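Local coordinates for ATP:cob(I)alamin adenosyltransferase, putative (Burkholderia thailandensis, PDB 2ZHZ), which probably transfers the adenosyl group of ATP to cobalamin, as a PduO-type corrinoid adenosyltransferase that works as a homotrimer, at residues S44-E52 with R116-V127; D57-D68 with H88-Y99. All blocks are in the same frame, centred on the assembly; numbering follows the deposited sequence.

Contact 1 of 2, residues S44-E52 with R116-V127; sequences SQIGVLLAE and RGAALAHVCRTV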
loop_
_atom_site.group_PDB
_atom_site.type_symbol
_atom_site.label_atom_id
_atom_site.label_comp_id
_atom_site.label_asym_id
_atom_site.label_seq_id
_atom_site.Cartn_x
_atom_site.Cartn_y
_atom_site.Cartn_z
ATOM N N SER B 44 7.978 -0.991 4.939
ATOM C CA SER B 44 8.510 -0.238 3.810
ATOM C C SER B 44 7.944 1.175 3.751
ATOM O O SER B 44 8.670 2.119 3.433
ATOM C CB SER B 44 8.230 -0.979 2.501
ATOM O OG SER B 44 8.958 -2.201 2.471
ATOM N N GLN B 45 6.655 1.327 4.051
ATOM C CA GLN B 45 6.054 2.659 4.046
ATOM C C GLN B 45 6.694 3.499 5.155
ATOM O O GLN B 45 6.895 4.704 4.994
ATOM C CB GLN B 45 4.538 2.569 4.248
ATOM C CG GLN B 45 3.759 2.174 2.991
ATOM C CD GLN B 45 3.804 3.241 1.900
ATOM O OE1 GLN B 45 4.297 4.344 2.115
ATOM N NE2 GLN B 45 3.275 2.912 0.724
ATOM N N ILE B 46 7.019 2.862 6.278
ATOM C CA ILE B 46 7.661 3.579 7.374
ATOM C C ILE B 46 9.044 4.030 6.904
ATOM O O ILE B 46 9.539 5.088 7.305
ATOM C CB ILE B 46 7.772 2.693 8.634
ATOM C CG1 ILE B 46 6.381 2.538 9.257
ATOM C CG2 ILE B 46 8.747 3.317 9.646
ATOM C CD1 ILE B 46 6.318 1.581 10.428
ATOM N N GLY B 47 9.655 3.228 6.036
ATOM C CA GLY B 47 10.957 3.579 5.498
ATOM C C GLY B 47 10.857 4.834 4.645
ATOM O O GLY B 47 11.787 5.649 4.597
ATOM N N VAL B 48 9.726 4.995 3.962
ATOM C CA VAL B 48 9.512 6.168 3.123
ATOM C C VAL B 48 9.348 7.395 4.015
ATOM O O VAL B 48 9.858 8.476 3.707
ATOM C CB VAL B 48 8.261 5.997 2.237
ATOM C CG1 VAL B 48 7.925 7.306 1.534
ATOM C CG2 VAL B 48 8.514 4.903 1.213
ATOM N N LEU B 49 8.632 7.223 5.118
ATOM C CA LEU B 49 8.425 8.311 6.068
ATOM C C LEU B 49 9.766 8.710 6.699
ATOM O O LEU B 49 10.038 9.894 6.906
ATOM C CB LEU B 49 7.447 7.877 7.163
ATOM C CG LEU B 49 7.256 8.837 8.345
ATOM C CD1 LEU B 49 6.886 10.232 7.838
ATOM C CD2 LEU B 49 6.179 8.284 9.270
ATOM N N LEU B 50 10.604 7.720 6.995
ATOM C CA LEU B 50 11.910 7.988 7.590
ATOM C C LEU B 50 12.838 8.749 6.646
ATOM O O LEU B 50 13.852 9.299 7.076
ATOM C CB LEU B 50 12.571 6.678 8.034
ATOM C CG LEU B 50 12.065 6.115 9.365
ATOM C CD1 LEU B 50 12.505 4.678 9.526
ATOM C CD2 LEU B 50 12.602 6.968 10.516
ATOM N N ALA B 51 12.491 8.786 5.362
ATOM C CA ALA B 51 13.301 9.492 4.373
ATOM C C ALA B 51 12.963 10.987 4.343
ATOM O O ALA B 51 13.582 11.761 3.612
ATOM C CB ALA B 51 13.094 8.876 2.991
ATOM N N GLU B 52 11.977 11.380 5.144
ATOM C CA GLU B 52 11.544 12.771 5.236
ATOM C C GLU B 52 12.210 13.423 6.444
ATOM O O GLU B 52 12.762 12.736 7.301
ATOM C CB GLU B 52 10.028 12.842 5.441
ATOM C CG GLU B 52 9.182 12.349 4.280
ATOM C CD GLU B 52 9.193 13.310 3.112
ATOM O OE1 GLU B 52 8.902 14.507 3.329
ATOM O OE2 GLU B 52 9.484 12.871 1.982
ATOM N N ARG B 116 3.605 16.916 4.507
ATOM C CA ARG B 116 3.934 15.677 3.805
ATOM C C ARG B 116 4.258 14.527 4.756
ATOM O O ARG B 116 3.852 13.390 4.524
ATOM C CB ARG B 116 5.106 15.895 2.846
ATOM C CG ARG B 116 5.458 14.670 2.005
ATOM C CD ARG B 116 6.403 15.063 0.881
ATOM N NE ARG B 116 5.768 16.022 -0.024
ATOM C CZ ARG B 116 6.415 16.969 -0.697
ATOM N NH1 ARG B 116 7.729 17.096 -0.571
ATOM N NH2 ARG B 116 5.746 17.792 -1.497
ATOM N N GLY B 117 4.991 14.822 5.826
ATOM C CA GLY B 117 5.338 13.784 6.780
ATOM C C GLY B 117 4.119 13.224 7.496
ATOM O O GLY B 117 3.992 12.010 7.677
ATOM N N ALA B 118 3.221 14.108 7.916
ATOM C CA ALA B 118 2.007 13.683 8.607
ATOM C C ALA B 118 1.124 12.867 7.668
ATOM O O ALA B 118 0.474 11.905 8.087
ATOM C CB ALA B 118 1.237 14.896 9.114
ATOM N N ALA B 119 1.091 13.265 6.398
ATOM C CA ALA B 119 0.291 12.560 5.403
ATOM C C ALA B 119 0.837 11.147 5.216
ATOM O O ALA B 119 0.079 10.181 5.129
ATOM C CB ALA B 119 0.316 13.310 4.077
ATOM N N LEU B 120 2.158 11.030 5.151
ATOM C CA LEU B 120 2.784 9.726 4.985
ATOM C C LEU B 120 2.524 8.864 6.218
ATOM O O LEU B 120 2.303 7.659 6.106
ATOM C CB LEU B 120 4.289 9.885 4.744
ATOM C CG LEU B 120 4.663 10.437 3.360
ATOM C CD1 LEU B 120 6.157 10.753 3.303
ATOM C CD2 LEU B 120 4.283 9.413 2.288
ATOM N N ALA B 121 2.536 9.487 7.394
ATOM C CA ALA B 121 2.286 8.762 8.631
ATOM C C ALA B 121 0.882 8.158 8.589
ATOM O O ALA B 121 0.654 7.056 9.098
ATOM C CB ALA B 121 2.425 9.700 9.832
ATOM N N HIS B 122 -0.058 8.880 7.981
ATOM C CA HIS B 122 -1.429 8.385 7.874
ATOM C C HIS B 122 -1.504 7.208 6.905
ATOM O O HIS B 122 -2.313 6.302 7.090
ATOM C CB HIS B 122 -2.375 9.507 7.440
ATOM C CG HIS B 122 -2.865 10.345 8.578
ATOM N ND1 HIS B 122 -3.733 9.862 9.535
ATOM C CD2 HIS B 122 -2.578 11.618 8.940
ATOM C CE1 HIS B 122 -3.956 10.801 10.437
ATOM N NE2 HIS B 122 -3.267 11.877 10.100
ATOM N N VAL B 123 -0.669 7.223 5.871
ATOM C CA VAL B 123 -0.642 6.103 4.937
ATOM C C VAL B 123 -0.099 4.905 5.722
ATOM O O VAL B 123 -0.625 3.797 5.621
ATOM C CB VAL B 123 0.267 6.390 3.718
ATOM C CG1 VAL B 123 0.577 5.087 2.972
ATOM C CG2 VAL B 123 -0.435 7.375 2.770
ATOM N N CYS B 124 0.947 5.131 6.515
ATOM C CA CYS B 124 1.520 4.056 7.323
ATOM C C CYS B 124 0.443 3.498 8.252
ATOM O O CYS B 124 0.321 2.284 8.419
ATOM C CB CYS B 124 2.705 4.566 8.159
ATOM S SG CYS B 124 4.172 4.984 7.193
ATOM N N ARG B 125 -0.336 4.395 8.849
ATOM C CA ARG B 125 -1.412 4.012 9.754
ATOM C C ARG B 125 -2.401 3.067 9.070
ATOM O O ARG B 125 -2.744 2.016 9.618
ATOM C CB ARG B 125 -2.143 5.266 10.255
ATOM C CG ARG B 125 -3.394 5.007 11.096
ATOM C CD ARG B 125 -4.081 6.324 11.443
ATOM N NE ARG B 125 -4.523 7.029 10.239
ATOM C CZ ARG B 125 -5.615 6.715 9.550
ATOM N NH1 ARG B 125 -6.389 5.710 9.949
ATOM N NH2 ARG B 125 -5.929 7.393 8.455
ATOM N N THR B 126 -2.849 3.427 7.868
ATOM C CA THR B 126 -3.804 2.585 7.155
ATOM C C THR B 126 -3.202 1.264 6.678
ATOM O O THR B 126 -3.889 0.248 6.657
ATOM C CB THR B 126 -4.436 3.325 5.952
ATOM O OG1 THR B 126 -3.415 3.700 5.018
ATOM C CG2 THR B 126 -5.174 4.560 6.425
ATOM N N VAL B 127 -1.931 1.265 6.287
ATOM C CA VAL B 127 -1.319 0.014 5.856
ATOM C C VAL B 127 -1.130 -0.858 7.101
ATOM O O VAL B 127 -1.230 -2.085 7.037
ATOM C CB VAL B 127 0.040 0.251 5.160
ATOM C CG1 VAL B 127 0.692 -1.089 4.813
ATOM C CG2 VAL B 127 -0.171 1.084 3.884
HETATM O O HOH W 1 9.056 16.593 1.711
#
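Leu49 drives its forked end into a hole on the opposite helix made by Gly117, Leu120, Ala121 and Cys124, a knob-into-hole contact between two nearly antiparallel members of the helical bundle that forms this PduO-type subunit. The axes of the two helix segments approach to 9.1 Å, 170° apart in direction. Leu49 spreads its two methyls along the facing helix: CD1 lies 3.4 Å from the carbonyl O of Gly117, and CD2 rests on Ala121, 4.1 Å from its CB. The small methyl of Ala121 lets CD2 settle close to the helix backbone.

One turn away, the thiol of Cys124 lies against the backbone of the other helix, SG 3.5 Å from Gln45 O, with CG1 of Ile46 also packed against the sulfur. A compact, polarisable sulfur fits well here, touching a carbonyl and aliphatic carbons together. Gln45 bends at chi2 (-67°), which lays its amide against a methyl of Val123, CD to CG1 3.9 Å, while its CG meets Val127 CG2 with the two side chains at about a right angle. Val123 of the third subunit also packs on Gln45, so this side chain is part of the trimer interface.

At the other end Glu52 crosses both Leu120 and Arg116 at about a right angle. Its CG touches Leu120 CD1 at 3.6 Å, and its carboxylate plane stands 83° from the guanidinium of Arg116 in its own chain. Glu52 OE2 finds its salt-bridge partner in another chain, Arg116 of the third subunit. Within the chain the two residues are joined through one water, which donates to Glu52 OE1 at 2.6 Å and accepts from Arg116 NH1 at 2.7 Å.

Contact 2 of 2, residues D57-D68 with H88-Y99; sequences DVRAALSAIQHD and HLARLDGWLAHY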
loop_
_atom_site.group_PDB
_atom_site.type_symbol
_atom_site.label_atom_id
_atom_site.label_comp_id
_atom_site.label_asym_id
_atom_site.label_seq_id
_atom_site.Cartn_x
_atom_site.Cartn_y
_atom_site.Cartn_z
ATOM N N ASP B 57 13.415 12.658 18.011
ATOM C CA ASP B 57 12.717 11.666 18.819
ATOM C C ASP B 57 11.758 10.824 17.977
ATOM O O ASP B 57 11.665 9.612 18.164
ATOM C CB ASP B 57 11.962 12.351 19.965
ATOM C CG ASP B 57 10.922 13.339 19.477
ATOM O OD1 ASP B 57 11.256 14.194 18.635
ATOM O OD2 ASP B 57 9.769 13.267 19.945
ATOM N N VAL B 58 11.050 11.464 17.053
ATOM C CA VAL B 58 10.119 10.744 16.190
ATOM C C VAL B 58 10.885 9.756 15.312
ATOM O O VAL B 58 10.434 8.630 15.098
ATOM C CB VAL B 58 9.315 11.717 15.292
ATOM C CG1 VAL B 58 8.466 10.927 14.290
ATOM C CG2 VAL B 58 8.416 12.591 16.157
ATOM N N ARG B 59 12.043 10.179 14.809
ATOM C CA ARG B 59 12.872 9.320 13.972
ATOM C C ARG B 59 13.349 8.120 14.781
ATOM O O ARG B 59 13.361 6.989 14.293
ATOM C CB ARG B 59 14.084 10.095 13.441
ATOM C CG ARG B 59 15.087 9.238 12.669
ATOM C CD ARG B 59 16.196 10.089 12.058
ATOM N NE ARG B 59 15.657 11.071 11.120
ATOM C CZ ARG B 59 15.132 10.762 9.937
ATOM N NH1 ARG B 59 15.083 9.495 9.541
ATOM N NH2 ARG B 59 14.641 11.717 9.162
ATOM N N ALA B 60 13.736 8.375 16.027
ATOM C CA ALA B 60 14.216 7.316 16.902
ATOM C C ALA B 60 13.144 6.262 17.140
ATOM O O ALA B 60 13.422 5.065 17.094
ATOM C CB ALA B 60 14.680 7.907 18.231
ATOM N N ALA B 61 11.916 6.704 17.392
ATOM C CA ALA B 61 10.820 5.775 17.641
ATOM C C ALA B 61 10.486 4.966 16.388
ATOM O O ALA B 61 10.352 3.742 16.454
ATOM C CB ALA B 61 9.592 6.533 18.121
ATOM N N LEU B 62 10.358 5.649 15.252
ATOM C CA LEU B 62 10.046 4.978 13.990
ATOM C C LEU B 62 11.144 4.003 13.558
ATOM O O LEU B 62 10.856 2.942 13.000
ATOM C CB LEU B 62 9.801 6.013 12.889
ATOM C CG LEU B 62 8.523 6.855 13.030
ATOM C CD1 LEU B 62 8.490 7.926 11.949
ATOM C CD2 LEU B 62 7.299 5.954 12.922
ATOM N N SER B 63 12.399 4.357 13.813
ATOM C CA SER B 63 13.506 3.482 13.447
ATOM C C SER B 63 13.443 2.212 14.287
ATOM O O SER B 63 13.656 1.109 13.781
ATOM C CB SER B 63 14.847 4.189 13.663
ATOM O OG SER B 63 14.982 5.292 12.784
ATOM N N ALA B 64 13.139 2.372 15.571
ATOM C CA ALA B 64 13.037 1.238 16.478
ATOM C C ALA B 64 11.873 0.349 16.065
ATOM O O ALA B 64 11.938 -0.878 16.178
ATOM C CB ALA B 64 12.832 1.725 17.904
ATOM N N ILE B 65 10.802 0.976 15.592
ATOM C CA ILE B 65 9.622 0.240 15.167
ATOM C C ILE B 65 9.928 -0.654 13.970
ATOM O O ILE B 65 9.385 -1.751 13.866
ATOM C CB ILE B 65 8.459 1.213 14.853
ATOM C CG1 ILE B 65 7.943 1.809 16.169
ATOM C CG2 ILE B 65 7.336 0.492 14.096
ATOM C CD1 ILE B 65 7.002 2.992 16.006
ATOM N N GLN B 66 10.800 -0.199 13.073
ATOM C CA GLN B 66 11.158 -1.015 11.913
ATOM C C GLN B 66 11.790 -2.323 12.380
ATOM O O GLN B 66 11.582 -3.382 11.779
ATOM C CB GLN B 66 12.145 -0.278 11.001
ATOM C CG GLN B 66 11.531 0.855 10.194
ATOM C CD GLN B 66 12.331 1.171 8.946
ATOM O OE1 GLN B 66 13.484 1.610 9.023
ATOM N NE2 GLN B 66 11.726 0.938 7.780
ATOM N N HIS B 67 12.576 -2.239 13.449
ATOM C CA HIS B 67 13.227 -3.417 14.012
ATOM C C HIS B 67 12.165 -4.335 14.606
ATOM O O HIS B 67 12.232 -5.552 14.446
ATOM C CB HIS B 67 14.232 -2.994 15.086
ATOM C CG HIS B 67 15.391 -2.218 14.549
ATOM N ND1 HIS B 67 16.423 -2.809 13.849
ATOM C CD2 HIS B 67 15.672 -0.895 14.586
ATOM C CE1 HIS B 67 17.289 -1.881 13.481
ATOM N NE2 HIS B 67 16.855 -0.710 13.915
ATOM N N ASP B 68 11.182 -3.744 15.282
ATOM C CA ASP B 68 10.088 -4.511 15.879
ATOM C C ASP B 68 9.327 -5.254 14.785
ATOM O O ASP B 68 8.972 -6.428 14.933
ATOM C CB ASP B 68 9.077 -3.598 16.584
ATOM C CG ASP B 68 9.622 -2.950 17.843
ATOM O OD1 ASP B 68 10.726 -3.314 18.301
ATOM O OD2 ASP B 68 8.916 -2.070 18.379
ATOM N N HIS B 88 7.638 -5.070 24.075
ATOM C CA HIS B 88 7.342 -4.390 22.819
ATOM C C HIS B 88 6.052 -3.585 22.942
ATOM O O HIS B 88 5.991 -2.431 22.528
ATOM C CB HIS B 88 7.201 -5.409 21.686
ATOM C CG HIS B 88 8.480 -6.103 21.337
ATOM N ND1 HIS B 88 9.463 -5.510 20.575
ATOM C CD2 HIS B 88 8.944 -7.332 21.659
ATOM C CE1 HIS B 88 10.477 -6.346 20.441
ATOM N NE2 HIS B 88 10.186 -7.459 21.090
ATOM N N LEU B 89 5.026 -4.202 23.513
ATOM C CA LEU B 89 3.742 -3.544 23.691
ATOM C C LEU B 89 3.843 -2.387 24.682
ATOM O O LEU B 89 3.189 -1.353 24.516
ATOM C CB LEU B 89 2.699 -4.551 24.186
ATOM C CG LEU B 89 2.474 -5.780 23.303
ATOM C CD1 LEU B 89 1.435 -6.680 23.953
ATOM C CD2 LEU B 89 2.018 -5.346 21.914
ATOM N N ALA B 90 4.659 -2.565 25.717
ATOM C CA ALA B 90 4.831 -1.529 26.728
ATOM C C ALA B 90 5.486 -0.302 26.114
ATOM O O ALA B 90 5.109 0.830 26.423
ATOM C CB ALA B 90 5.684 -2.054 27.882
ATOM N N ARG B 91 6.462 -0.527 25.240
ATOM C CA ARG B 91 7.151 0.585 24.609
ATOM C C ARG B 91 6.211 1.396 23.718
ATOM O O ARG B 91 6.292 2.624 23.682
ATOM C CB ARG B 91 8.351 0.095 23.803
ATOM C CG ARG B 91 9.188 1.237 23.276
ATOM C CD ARG B 91 10.572 0.786 22.873
ATOM N NE ARG B 91 10.552 -0.164 21.769
ATOM C CZ ARG B 91 11.634 -0.527 21.093
ATOM N NH1 ARG B 91 12.814 -0.014 21.419
ATOM N NH2 ARG B 91 11.539 -1.389 20.087
ATOM N N LEU B 92 5.327 0.711 22.997
ATOM C CA LEU B 92 4.372 1.407 22.140
ATOM C C LEU B 92 3.420 2.207 23.022
ATOM O O LEU B 92 3.131 3.370 22.740
ATOM C CB LEU B 92 3.568 0.416 21.294
ATOM C CG LEU B 92 4.276 -0.374 20.192
ATOM C CD1 LEU B 92 3.232 -1.161 19.422
ATOM C CD2 LEU B 92 5.027 0.559 19.248
ATOM N N ASP B 93 2.933 1.581 24.091
ATOM C CA ASP B 93 2.023 2.253 25.014
ATOM C C ASP B 93 2.700 3.475 25.622
ATOM O O ASP B 93 2.050 4.480 25.906
ATOM C CB ASP B 93 1.584 1.313 26.141
ATOM C CG ASP B 93 0.574 0.281 25.686
ATOM O OD1 ASP B 93 0.003 0.446 24.590
ATOM O OD2 ASP B 93 0.341 -0.691 26.437
ATOM N N GLY B 94 4.009 3.376 25.826
ATOM C CA GLY B 94 4.762 4.478 26.399
ATOM C C GLY B 94 4.869 5.638 25.431
ATOM O O GLY B 94 4.684 6.792 25.814
ATOM N N TRP B 95 5.180 5.338 24.173
ATOM C CA TRP B 95 5.283 6.381 23.165
ATOM C C TRP B 95 3.926 7.048 22.993
ATOM O O TRP B 95 3.840 8.258 22.789
ATOM C CB TRP B 95 5.760 5.802 21.829
ATOM C CG TRP B 95 7.231 5.513 21.787
ATOM C CD1 TRP B 95 8.231 6.269 22.330
ATOM C CD2 TRP B 95 7.875 4.430 21.103
ATOM N NE1 TRP B 95 9.455 5.729 22.025
ATOM C CE2 TRP B 95 9.268 4.599 21.272
ATOM C CE3 TRP B 95 7.412 3.337 20.361
ATOM C CZ2 TRP B 95 10.205 3.714 20.726
ATOM C CZ3 TRP B 95 8.343 2.455 19.817
ATOM C CH2 TRP B 95 9.725 2.651 20.003
ATOM N N LEU B 96 2.863 6.256 23.080
ATOM C CA LEU B 96 1.513 6.788 22.954
ATOM C C LEU B 96 1.249 7.809 24.056
ATOM O O LEU B 96 0.783 8.914 23.786
ATOM C CB LEU B 96 0.478 5.662 23.045
ATOM C CG LEU B 96 0.174 4.923 21.740
ATOM C CD1 LEU B 96 -0.617 3.660 22.028
ATOM C CD2 LEU B 96 -0.608 5.846 20.810
ATOM N N ALA B 97 1.546 7.433 25.298
ATOM C CA ALA B 97 1.332 8.336 26.425
ATOM C C ALA B 97 2.232 9.558 26.283
ATOM O O ALA B 97 1.808 10.691 26.523
ATOM C CB ALA B 97 1.621 7.611 27.745
ATOM N N HIS B 98 3.475 9.321 25.878
ATOM C CA HIS B 98 4.448 10.391 25.702
ATOM C C HIS B 98 3.975 11.471 24.727
ATOM O O HIS B 98 3.970 12.657 25.054
ATOM C CB HIS B 98 5.777 9.813 25.204
ATOM C CG HIS B 98 6.805 10.853 24.887
ATOM N ND1 HIS B 98 7.567 11.469 25.857
ATOM C CD2 HIS B 98 7.171 11.415 23.711
ATOM C CE1 HIS B 98 8.356 12.365 25.294
ATOM N NE2 HIS B 98 8.136 12.353 23.991
ATOM N N TYR B 99 3.577 11.063 23.527
ATOM C CA TYR B 99 3.138 12.024 22.523
ATOM C C TYR B 99 1.737 12.597 22.742
ATOM O O TYR B 99 1.508 13.785 22.507
ATOM C CB TYR B 99 3.277 11.401 21.130
ATOM C CG TYR B 99 4.728 11.212 20.740
ATOM C CD1 TYR B 99 5.537 12.311 20.448
ATOM C CD2 TYR B 99 5.314 9.944 20.735
ATOM C CE1 TYR B 99 6.893 12.157 20.160
ATOM C CE2 TYR B 99 6.677 9.779 20.453
ATOM C CZ TYR B 99 7.457 10.892 20.168
ATOM O OH TYR B 99 8.804 10.748 19.905
HETATM O O HOH W 2 8.907 14.213 22.229
HETATM O O HOH W 3 8.280 -1.502 20.944
#
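Asp68 and Arg91 form a salt bridge, OD1 to NH2 2.7 Å, the two side chains coming from opposite directions so that the carboxylate lies at the edge of the guanidinium with their planes 36° apart. A water makes a second link: it accepts from Arg91 NE and donates to both Asp68 OD2 and His88 O. His88 ND1 adds a weak hydrogen bond to Asp68 OD1, its ring perpendicular to the carboxylate, and Tyr151 of helix 147-169 bonds OD2. The buried aspartate charge is thus met by several donors.

At the far end Tyr99 OH donates to Asp57 OD2 at 2.7 Å, reaching it from above the carboxylate plane. A water links the same oxygen to His98 NE2. Tyrosine suits this place because its long ring can span the gap and still end in a hydroxyl.

Between the polar ends, Trp95 fills the space between axes 11.9 Å apart. Ala61 CB makes a CH-pi contact over the six-membered ring, 3.9 Å from its centroid, and CG of Arg91 lies over the opposite face, toward its rim. Ala64 CB meets the indole edge at CH2, while Ile65 CG1 packs against CZ3 at 3.7 Å. Small alanines leave room for the broad indole, and Ile65 approaches it obliquely. This pairing of an indole with alanines joins successive antiparallel helices, 56-77 and 86-101, in the helical bundle of the cobalamin adenosyltransferase family.

Contact 2 falls entirely within the 63 residues that separate the two segments of contact 1, and their centres are 15 Å apart. Helices 31-50 and 56-77, consecutive in the chain, join them: Arg59 NH1 makes a probable hydrogen bond with Leu50 O at 2.8 Å, and Leu62 packs on Leu49, the knob of contact 1. Both contacts also touch the third subunit. No residue of either contact belongs to the nucleotide pocket; the side chain of Val127 in contact 1 is about 10 Å from a bound ATP, and that of Leu92 in contact 2 is about 11 Å from a bound ATP and from a magnesium ion.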